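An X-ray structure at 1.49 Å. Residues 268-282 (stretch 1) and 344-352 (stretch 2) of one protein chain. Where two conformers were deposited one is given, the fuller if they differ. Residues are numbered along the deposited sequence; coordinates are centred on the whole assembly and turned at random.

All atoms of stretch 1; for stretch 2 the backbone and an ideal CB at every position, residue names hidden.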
ATOM      1  N   SER A 268     -20.089  -7.713   3.283  1.00 19.92           N
ATOM      2  CA  SER A 268     -21.421  -7.367   2.837  1.00 18.96           C
ATOM      3  C   SER A 268     -21.328  -5.995   2.152  1.00 16.56           C
ATOM      4  O   SER A 268     -20.842  -5.048   2.756  1.00 17.41           O
ATOM      5  CB  SER A 268     -22.367  -7.294   4.031  1.00 19.52           C
ATOM      6  OG  SER A 268     -23.670  -7.068   3.564  1.00 21.68           O
ATOM      7  N   GLY A 269     -21.761  -5.900   0.896  1.00 14.62           N
ATOM      8  CA  GLY A 269     -21.639  -4.642   0.132  1.00 13.53           C
ATOM      9  C   GLY A 269     -20.283  -4.421  -0.527  1.00 12.03           C
ATOM     10  O   GLY A 269     -19.985  -3.316  -1.029  1.00  9.84           O
ATOM     11  N   GLY A 270     -19.446  -5.462  -0.530  1.00 10.12           N
ATOM     12  CA  GLY A 270     -18.120  -5.357  -1.129  1.00  9.65           C
ATOM     13  C   GLY A 270     -17.292  -4.353  -0.347  1.00  9.22           C
ATOM     14  O   GLY A 270     -17.389  -4.289   0.880  1.00 10.49           O
ATOM     15  N   THR A 271     -16.493  -3.552  -1.035  1.00  8.69           N
ATOM     16  CA  THR A 271     -15.693  -2.540  -0.339  1.00  8.35           C
ATOM     17  C   THR A 271     -16.494  -1.260  -0.036  1.00  7.78           C
ATOM     18  O   THR A 271     -15.986  -0.345   0.600  1.00  7.91           O
ATOM     19  CB  THR A 271     -14.425  -2.202  -1.095  1.00  7.93           C
ATOM     20  OG1 THR A 271     -14.749  -1.845  -2.443  1.00  8.41           O
ATOM     21  CG2 THR A 271     -13.404  -3.387  -1.062  1.00  8.78           C
ATOM     22  N   GLY A 272     -17.758  -1.204  -0.448  1.00  7.96           N
ATOM     23  CA  GLY A 272     -18.634  -0.121  -0.016  1.00  7.85           C
ATOM     24  C   GLY A 272     -18.365   1.219  -0.674  1.00  7.89           C
ATOM     25  O   GLY A 272     -17.466   1.370  -1.501  1.00  7.50           O
ATOM     26  N   GLY A 273     -19.143   2.216  -0.264  1.00  8.21           N
ATOM     27  CA  GLY A 273     -18.975   3.567  -0.765  1.00  7.42           C
ATOM     28  C   GLY A 273     -17.670   4.209  -0.364  1.00  6.34           C
ATOM     29  O   GLY A 273     -17.108   4.970  -1.128  1.00  6.68           O
ATOM     30  N   GLU A 274     -17.160   3.884   0.826  1.00  6.50           N
ATOM     31  CA  GLU A 274     -15.884   4.438   1.284  1.00  6.12           C
ATOM     32  C   GLU A 274     -14.701   3.733   0.683  1.00  5.73           C
ATOM     33  O   GLU A 274     -13.576   4.202   0.769  1.00  7.09           O
ATOM     34  CB  GLU A 274     -15.779   4.413   2.821  1.00  6.45           C
ATOM     35  CG  GLU A 274     -16.774   5.283   3.524  1.00  6.92           C
ATOM     36  CD  GLU A 274     -16.528   6.778   3.428  1.00  7.20           C
ATOM     37  OE1 GLU A 274     -15.502   7.204   2.892  1.00  6.95           O
ATOM     38  OE2 GLU A 274     -17.424   7.548   3.892  1.00  8.15           O
ATOM     39  N   GLY A 275     -14.917   2.555   0.087  1.00  6.11           N
ATOM     40  CA  GLY A 275     -13.797   1.836  -0.474  1.00  6.09           C
ATOM     41  C   GLY A 275     -13.073   2.620  -1.550  1.00  6.51           C
ATOM     42  O   GLY A 275     -13.661   3.399  -2.284  1.00  6.76           O
ATOM     43  N   ALA A 276     -11.766   2.392  -1.661  1.00  7.28           N
ATOM     44  CA  ALA A 276     -10.983   3.134  -2.636  1.00  6.73           C
ATOM     45  C   ALA A 276     -11.575   3.096  -4.031  1.00  7.01           C
ATOM     46  O   ALA A 276     -11.551   4.110  -4.706  1.00  6.28           O
ATOM     47  CB  ALA A 276      -9.485   2.713  -2.637  1.00  7.05           C
ATOM     48  N   PRO A 277     -12.037   1.930  -4.508  1.00  6.94           N
ATOM     49  CA  PRO A 277     -12.563   1.896  -5.867  1.00  7.25           C
ATOM     50  C   PRO A 277     -13.731   2.876  -6.081  1.00  6.86           C
ATOM     51  O   PRO A 277     -13.789   3.549  -7.118  1.00  6.70           O
ATOM     52  CB  PRO A 277     -12.937   0.428  -6.063  1.00  6.70           C
ATOM     53  CG  PRO A 277     -11.903  -0.284  -5.242  1.00  7.21           C
ATOM     54  CD  PRO A 277     -11.817   0.573  -3.970  1.00  7.39           C
HETATM   55  N   MSE A 278     -14.640   3.003  -5.115  1.00  5.90           N
HETATM   56  CA  MSE A 278     -15.722   3.962  -5.218  1.00  6.58           C
HETATM   57  C   MSE A 278     -15.215   5.392  -5.049  1.00  6.67           C
HETATM   58  O   MSE A 278     -15.745   6.317  -5.662  1.00  6.79           O
HETATM   59  CB  MSE A 278     -16.847   3.655  -4.222  1.00  7.56           C
HETATM   60  CG  MSE A 278     -17.726   2.521  -4.677  1.00  7.10           C
HETATM   61 SE   MSE A 278     -18.520   2.679  -6.437  0.75  7.13          SE
HETATM   62  CE  MSE A 278     -19.336   4.384  -6.217  1.00  8.97           C
ATOM     63  N   VAL A 279     -14.189   5.566  -4.227  1.00  6.63           N
ATOM     64  CA  VAL A 279     -13.647   6.912  -4.034  1.00  6.51           C
ATOM     65  C   VAL A 279     -12.881   7.392  -5.280  1.00  5.91           C
ATOM     66  O   VAL A 279     -12.807   8.593  -5.525  1.00  6.35           O
ATOM     67  CB  VAL A 279     -12.867   7.002  -2.697  1.00  6.48           C
ATOM     68  CG1 VAL A 279     -12.290   8.441  -2.443  1.00  6.82           C
ATOM     69  CG2 VAL A 279     -13.800   6.560  -1.555  1.00  6.82           C
ATOM     70  N   TYR A 280     -12.415   6.461  -6.102  1.00  6.54           N
ATOM     71  CA  TYR A 280     -11.848   6.794  -7.422  1.00  5.65           C
ATOM     72  C   TYR A 280     -12.904   6.841  -8.530  1.00  5.96           C
ATOM     73  O   TYR A 280     -12.583   7.190  -9.664  1.00  7.02           O
ATOM     74  CB  TYR A 280     -10.818   5.702  -7.836  1.00  6.39           C
ATOM     75  CG  TYR A 280      -9.425   5.855  -7.270  1.00  6.05           C
ATOM     76  CD1 TYR A 280      -8.580   6.869  -7.723  1.00  7.74           C
ATOM     77  CD2 TYR A 280      -8.931   4.962  -6.313  1.00  6.38           C
ATOM     78  CE1 TYR A 280      -7.286   7.027  -7.227  1.00  7.47           C
ATOM     79  CE2 TYR A 280      -7.642   5.118  -5.804  1.00  8.03           C
ATOM     80  CZ  TYR A 280      -6.838   6.150  -6.255  1.00  7.58           C
ATOM     81  OH  TYR A 280      -5.585   6.306  -5.712  1.00  7.71           O
ATOM     82  N   ALA A 281     -14.160   6.462  -8.252  1.00  5.09           N
ATOM     83  CA  ALA A 281     -15.106   6.157  -9.313  1.00  5.24           C
ATOM     84  C   ALA A 281     -15.461   7.366 -10.153  1.00  5.50           C
ATOM     85  O   ALA A 281     -15.449   8.511  -9.684  1.00  5.60           O
ATOM     86  CB  ALA A 281     -16.394   5.554  -8.709  1.00  5.86           C
ATOM     87  N   ASN A 282     -15.778   7.054 -11.393  1.00  5.28           N
ATOM     88  CA  ASN A 282     -16.192   7.997 -12.431  1.00  5.23           C
ATOM     89  C   ASN A 282     -17.682   7.785 -12.596  1.00  5.45           C
ATOM     90  O   ASN A 282     -18.147   6.954 -13.386  1.00  6.36           O
ATOM     91  CB  ASN A 282     -15.370   7.705 -13.679  1.00  4.45           C
ATOM     92  CG  ASN A 282     -15.496   8.734 -14.755  1.00  4.77           C
ATOM     93  OD1 ASN A 282     -16.298   9.677 -14.678  1.00  5.16           O
ATOM     94  ND2 ASN A 282     -14.657   8.569 -15.807  1.00  6.03           N
ATOM     95  N   UNK A 344     -18.126  -2.302 -14.358  1.00 14.19           N
ATOM     96  CA  UNK A 344     -19.010  -1.199 -13.962  1.00 13.87           C
ATOM     97  C   UNK A 344     -19.477  -1.210 -12.486  1.00 12.59           C
ATOM     98  O   UNK A 344     -20.435  -0.523 -12.144  1.00 14.61           O
ATOM     99  CB  UNK A 344     -20.245  -1.220 -14.866  1.00 13.87           C
ATOM    100  N   UNK A 345     -18.839  -2.018 -11.636  1.00 10.23           N
ATOM    101  CA  UNK A 345     -19.156  -1.954 -10.146  0.60  9.62           C
ATOM    102  C   UNK A 345     -17.894  -2.143  -9.381  1.00  8.23           C
ATOM    103  O   UNK A 345     -17.447  -3.226  -8.957  1.00  8.12           O
ATOM    104  CB  UNK A 345     -20.173  -3.013  -9.717  0.60  9.62           C
ATOM    105  N   UNK A 346     -17.305  -0.961  -9.132  1.00  7.77           N
ATOM    106  CA  UNK A 346     -16.054  -0.948  -8.402  1.00  7.54           C
ATOM    107  C   UNK A 346     -16.046  -1.645  -7.050  1.00  7.48           C
ATOM    108  O   UNK A 346     -14.979  -2.071  -6.600  1.00  6.65           O
ATOM    109  CB  UNK A 346     -15.628   0.507  -8.198  1.00  7.54           C
ATOM    110  N   UNK A 347     -17.198  -1.702  -6.396  1.00  6.64           N
ATOM    111  CA  UNK A 347     -17.288  -2.338  -5.079  1.00  6.89           C
ATOM    112  C   UNK A 347     -16.948  -3.818  -5.097  1.00  7.51           C
ATOM    113  O   UNK A 347     -16.733  -4.413  -4.027  1.00  8.28           O
ATOM    114  CB  UNK A 347     -18.697  -2.155  -4.512  1.00  6.89           C
ATOM    115  N   UNK A 348     -16.964  -4.431  -6.277  1.00  7.23           N
ATOM    116  CA  UNK A 348     -16.593  -5.830  -6.427  1.00  7.94           C
ATOM    117  C   UNK A 348     -15.115  -6.093  -6.720  1.00  7.08           C
ATOM    118  O   UNK A 348     -14.715  -7.261  -6.803  1.00  7.98           O
ATOM    119  CB  UNK A 348     -17.433  -6.443  -7.550  1.00  7.94           C
ATOM    120  N   UNK A 349     -14.327  -5.045  -6.929  1.00  6.85           N
ATOM    121  CA  UNK A 349     -12.919  -5.185  -7.259  1.00  6.25           C
ATOM    122  C   UNK A 349     -12.193  -5.850  -6.102  1.00  7.25           C
ATOM    123  O   UNK A 349     -12.340  -5.454  -4.927  1.00  6.48           O
ATOM    124  CB  UNK A 349     -12.294  -3.826  -7.583  1.00  6.25           C
ATOM    125  N   UNK A 350     -11.358  -6.826  -6.425  1.00  7.05           N
ATOM    126  CA  UNK A 350     -10.427  -7.362  -5.430  1.00  7.44           C
ATOM    127  C   UNK A 350      -9.411  -6.299  -5.009  1.00  7.99           C
ATOM    128  O   UNK A 350      -9.264  -5.251  -5.652  1.00  7.28           O
ATOM    129  CB  UNK A 350      -9.705  -8.593  -5.982  1.00  7.44           C
ATOM    130  N   UNK A 351      -8.698  -6.572  -3.930  1.00  7.22           N
ATOM    131  CA  UNK A 351      -7.684  -5.678  -3.394  1.00  7.85           C
ATOM    132  C   UNK A 351      -6.306  -6.326  -3.557  1.00  8.31           C
ATOM    133  O   UNK A 351      -5.885  -7.172  -2.740  1.00  8.44           O
ATOM    134  CB  UNK A 351      -7.966  -5.352  -1.926  1.00  7.85           C
ATOM    135  N   UNK A 352      -5.573  -5.913  -4.587  1.00  8.27           N
ATOM    136  CA  UNK A 352      -4.233  -6.426  -4.779  1.00  9.38           C
ATOM    137  C   UNK A 352      -3.302  -5.691  -3.830  1.00  9.28           C
ATOM    138  O   UNK A 352      -3.231  -4.439  -3.830  1.00 11.78           O
ATOM    139  CB  UNK A 352      -3.780  -6.272  -6.232  1.00  9.38           C
TER

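Position 344 gives little to work with: its ideal CB has nothing of stretch 1 within 5.5 Å, so almost any side chain would fit, polar ones most readily. It is Asp344, with chi1 in p.

At 345 the CA-to-CB bond points away from stretch 1, yet phi/psi of -142/91 lead into a tight turn in which the carbonyl O accepts from the backbone N of 348. A short acceptor such as Asp, Asn, Ser or Thr could receive the backbone NH of 347. The residue is Asp345, modelled in two conformers. In the one given, OD1 of Asp345 takes a hydrogen bond from N of 347 at 3.0 Å (155°).

Position 346 points toward stretch 1. Its ideal CB lies 3.4 Å from Pro277 CB, a tight approach, 4.0 Å from Met278 SE and 5.1 Å from Ala281 CB. These apolar neighbours ask for a compact apolar group, and phi of -55 at the start of a 3-10 segment admits proline as well as alanine or valine. The residue is Pro346: its CB packs 3.6 Å from Pro277 CB and 3.9 Å from the SE of Met278, a selenomethionine, while CG reaches to 4.5 Å from Ala281 CB.

At 347 the evidence is partly in the backbone. Its O accepts a hydrogen bond from Thr271 N (3.1 Å, 160°) and a CA-H...O contact from Gly270 CA (3.3 Å). A CB on Gly270 would come within 2.1 Å of the O of 347, a clash, so the close approach depends on the glycine. The CA-to-CB bond runs sideways; the ideal CB is 3.9 Å from Gly269 O and 4.3 Å from Gly272 N, beside a turn rich in glycine. A long, flexible chain could cover it: Lys, Arg, Gln or Met. Lys347 does so, with 108 Å² covered, more than any other residue of the two stretches. Its CG lies 3.5 Å from Met278 CG and 3.6 Å from Gly272 O, and CD is 3.7 Å from Gly269 O. With chi3 and chi4 both m, NZ of Lys347 forms a salt bridge with Asp345 OD1 at 3.0 Å.

Position 348 points away, leaving room for many polar residues. Thr348 uses OG1 to donate to Asp345 O (2.8 Å), reinforcing the turn.

At 349 the ideal CB again points toward stretch 1, 4.3 Å from Pro277 CG; a small apolar or medium polar side chain would suit. The residue is Asn349, whose ND2 donates to the backbone O of 350 (2.9 Å). The O of Asn349 accepts from water 1 (2.7 Å), which also donates to Pro346 O (2.8 Å) and accepts from Thr271 OG1 (2.6 Å), bridging the stretches.

Position 350 points away and is permissive; Asn350 finds side-chain partners elsewhere in the structure.

At 351 the CB points sideways, but Thr271 CG2 offers a methyl to a branched or long apolar chain. CD1 of Ile351 reaches to 4.1 Å from Thr271 CG2.

Position 352, out of reach, is unconstrained here; it is Cys352.

Stretch 2, residues 344-352: DDPKTNNIC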
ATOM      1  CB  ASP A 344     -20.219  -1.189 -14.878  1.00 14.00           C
ATOM      2  CG  ASP A 344     -21.080  -2.427 -14.711  1.00 16.83           C
ATOM      3  OD1 ASP A 344     -20.721  -3.330 -13.896  1.00 17.83           O
ATOM      4  OD2 ASP A 344     -22.131  -2.521 -15.411  1.00 22.13           O
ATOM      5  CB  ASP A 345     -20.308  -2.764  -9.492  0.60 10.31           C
ATOM      6  CG  ASP A 345     -20.591  -2.334  -7.957  0.60 10.60           C
ATOM      7  OD1 ASP A 345     -19.990  -1.313  -7.423  0.60  3.54           O
ATOM      8  OD2 ASP A 345     -21.440  -3.046  -7.283  0.60 12.02           O
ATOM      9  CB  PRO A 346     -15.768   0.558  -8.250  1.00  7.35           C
ATOM     10  CG  PRO A 346     -16.409   1.158  -9.445  1.00  8.94           C
ATOM     11  CD  PRO A 346     -17.673   0.391  -9.605  1.00  8.82           C
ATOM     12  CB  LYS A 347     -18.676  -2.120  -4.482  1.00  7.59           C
ATOM     13  CG  LYS A 347     -18.929  -0.692  -4.115  1.00  8.14           C
ATOM     14  CD  LYS A 347     -20.251  -0.520  -3.373  1.00 12.45           C
ATOM     15  CE  LYS A 347     -21.426  -0.796  -4.228  1.00 16.07           C
ATOM     16  NZ  LYS A 347     -21.585   0.186  -5.335  1.00 20.85           N
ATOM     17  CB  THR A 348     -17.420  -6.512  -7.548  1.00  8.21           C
ATOM     18  OG1 THR A 348     -17.037  -5.960  -8.831  1.00  9.25           O
ATOM     19  CG2 THR A 348     -18.926  -6.366  -7.280  1.00  7.69           C
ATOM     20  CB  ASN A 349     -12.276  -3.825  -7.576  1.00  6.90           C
ATOM     21  CG  ASN A 349     -11.218  -3.898  -8.663  1.00  6.97           C
ATOM     22  OD1 ASN A 349     -11.503  -3.537  -9.811  1.00  7.14           O
ATOM     23  ND2 ASN A 349     -10.001  -4.385  -8.325  1.00  7.35           N
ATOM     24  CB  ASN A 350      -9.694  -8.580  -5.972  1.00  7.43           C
ATOM     25  CG  ASN A 350     -10.492  -9.855  -5.859  1.00  7.29           C
ATOM     26  OD1 ASN A 350     -11.674  -9.868  -5.469  1.00  6.78           O
ATOM     27  ND2 ASN A 350      -9.863 -10.961  -6.282  1.00  7.80           N
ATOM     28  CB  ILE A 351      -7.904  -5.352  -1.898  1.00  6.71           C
ATOM     29  CG1 ILE A 351      -9.371  -4.966  -1.595  1.00  8.92           C
ATOM     30  CG2 ILE A 351      -6.975  -4.220  -1.530  1.00  9.10           C
ATOM     31  CD1 ILE A 351      -9.580  -4.591  -0.101  1.00 10.09           C
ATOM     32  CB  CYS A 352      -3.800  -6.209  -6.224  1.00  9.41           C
ATOM     33  SG  CYS A 352      -2.127  -6.834  -6.525  1.00 10.97           S
TER
HETATM   34  O   HOH W   1     -13.549  -3.124  -4.405  1.00  7.90           O
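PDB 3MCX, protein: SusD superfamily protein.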